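Local coordinates for protein ICChI, a glycosylated chitinase (PDB 6IDN) that hydrolyses chitin and also has lysozyme activity, as a glycosylated plant enzyme of glycosyl hydrolase family 18 with a TIM-barrel fold, at residues F75-G80 with G121-I126. Numbering follows the deposited sequence. Where two conformers were deposited one is given.
Sequences FLSLGG and GIDFDI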
# COMPACT_ATOMS: atom_id res chain seq x y z
N PHE A 75 -1.50 6.69 3.38
CA PHE A 75 -0.22 6.58 2.69
C PHE A 75 -0.37 6.95 1.22
O PHE A 75 -1.43 6.75 0.62
CB PHE A 75 0.35 5.15 2.78
CG PHE A 75 0.55 4.63 4.19
CD1 PHE A 75 0.70 5.50 5.27
CD2 PHE A 75 0.59 3.27 4.42
CE1 PHE A 75 0.88 4.99 6.57
CE2 PHE A 75 0.78 2.75 5.70
CZ PHE A 75 0.91 3.62 6.78
N LEU A 76 0.73 7.43 0.62
CA LEU A 76 0.84 7.52 -0.83
C LEU A 76 1.50 6.26 -1.37
O LEU A 76 2.58 5.87 -0.89
CB LEU A 76 1.67 8.74 -1.25
CG LEU A 76 1.97 8.79 -2.75
CD1 LEU A 76 0.70 9.13 -3.54
CD2 LEU A 76 3.05 9.81 -3.08
N SER A 77 0.88 5.63 -2.37
CA SER A 77 1.40 4.39 -2.94
C SER A 77 2.18 4.69 -4.22
O SER A 77 1.64 5.26 -5.17
CB SER A 77 0.28 3.40 -3.24
OG SER A 77 0.81 2.13 -3.61
N LEU A 78 3.44 4.25 -4.25
CA LEU A 78 4.30 4.35 -5.43
C LEU A 78 4.05 3.19 -6.37
O LEU A 78 4.06 2.02 -5.96
CB LEU A 78 5.77 4.33 -5.04
CG LEU A 78 6.25 5.25 -3.94
CD1 LEU A 78 7.73 4.99 -3.67
CD2 LEU A 78 6.01 6.73 -4.27
N GLY A 79 3.89 3.50 -7.66
CA GLY A 79 4.04 2.46 -8.66
C GLY A 79 2.74 1.95 -9.24
O GLY A 79 2.02 2.69 -9.93
N GLY A 80 2.41 0.70 -8.95
CA GLY A 80 1.22 0.09 -9.50
C GLY A 80 1.51 -0.62 -10.80
O GLY A 80 2.65 -0.73 -11.27
N GLY A 121 2.86 8.27 5.35
CA GLY A 121 3.95 7.44 4.90
C GLY A 121 3.76 7.05 3.45
O GLY A 121 2.88 7.57 2.76
N ILE A 122 4.59 6.09 3.04
CA ILE A 122 4.79 5.74 1.64
C ILE A 122 4.64 4.24 1.51
O ILE A 122 5.30 3.48 2.24
CB ILE A 122 6.18 6.19 1.15
CG1 ILE A 122 6.33 7.72 1.34
CG2 ILE A 122 6.40 5.76 -0.31
CD1 ILE A 122 5.32 8.54 0.55
N ASP A 123 3.78 3.82 0.59
CA ASP A 123 3.56 2.41 0.26
C ASP A 123 4.32 2.09 -1.02
O ASP A 123 4.20 2.83 -2.01
CB ASP A 123 2.07 2.14 0.09
CG ASP A 123 1.76 0.74 -0.42
OD1 ASP A 123 2.16 -0.23 0.26
OD2 ASP A 123 1.10 0.62 -1.47
N PHE A 124 5.08 1.00 -1.01
CA PHE A 124 5.92 0.61 -2.16
C PHE A 124 5.18 -0.49 -2.92
O PHE A 124 5.32 -1.67 -2.60
CB PHE A 124 7.28 0.08 -1.70
CG PHE A 124 8.25 1.12 -1.20
CD1 PHE A 124 7.90 2.05 -0.22
CD2 PHE A 124 9.56 1.11 -1.66
CE1 PHE A 124 8.83 2.96 0.25
CE2 PHE A 124 10.51 2.01 -1.18
CZ PHE A 124 10.15 2.95 -0.24
N ASP A 125 4.41 -0.11 -3.94
CA ASP A 125 3.69 -1.09 -4.76
C ASP A 125 4.41 -1.27 -6.10
O ASP A 125 3.89 -1.00 -7.17
CB ASP A 125 2.23 -0.66 -4.96
CG ASP A 125 1.37 -1.76 -5.56
OD1 ASP A 125 1.83 -2.92 -5.64
OD2 ASP A 125 0.23 -1.47 -5.99
N ILE A 126 5.66 -1.71 -5.99
CA ILE A 126 6.55 -1.80 -7.15
C ILE A 126 6.25 -3.11 -7.88
O ILE A 126 6.53 -4.19 -7.38
CB ILE A 126 8.02 -1.74 -6.70
CG1 ILE A 126 8.27 -0.50 -5.82
CG2 ILE A 126 8.96 -1.74 -7.91
CD1 ILE A 126 7.72 0.82 -6.41
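The Phe75 ring meets the start of the neighbouring strand obliquely, CD1 lying 3.5 Å from Gly121 N, and the absence of a side chain at Gly121 leaves room for the ring. Farther along, the Phe124 ring has Ile122 O in plane at its edge, while Phe176 packs against it edge-to-face. These rings lie on different faces of two adjacent parallel strands of the TIM barrel, a textbook case of one sheet serving two environments. On the Phe75 face, Ser77 and Asp123 point into the barrel. On the other, Leu78 and Ile122 cross obliquely, Ile122 CG2 meeting Leu78 CG at 3.7 Å, and helix 134-148 covers both through Leu137 and Leu141.

The strands are joined by main-chain bonds that switch partners in parallel fashion: Asp123 N gives to Leu76 O and Asp123 O accepts from Leu78 N, each at 2.8 Å. Asp125 N then reaches Leu78 O through a more bent bond, 135° at the hydrogen.

Asp120, Asp123, Asp125 and Glu127 follow the DxxDxDxE spacing of family 18, whose final glutamate is typically the catalytic acid. Asp123 lies on the inner face, and CG anti to its backbone N (chi1 173°) sets the carboxylate beside its own carbonyl carbon. There OD2 accepts from Ser77 OG at 2.6 Å, on its anti side and 19° out of plane, though Ser77 has a second conformer; Tyr6 OH also bonds OD2, and Trp180 NE1 weakly reaches OD1. An alanine at Asp123 would probably leave the Ser77 and Tyr6 hydroxyls without their shared partner and open a gap inside the barrel.

Beyond it, Asp125 CB packs 3.4 Å from Ser77 OG, and farther along Gly80 N makes a nearly straight 2.9 Å bond to Asp125 O.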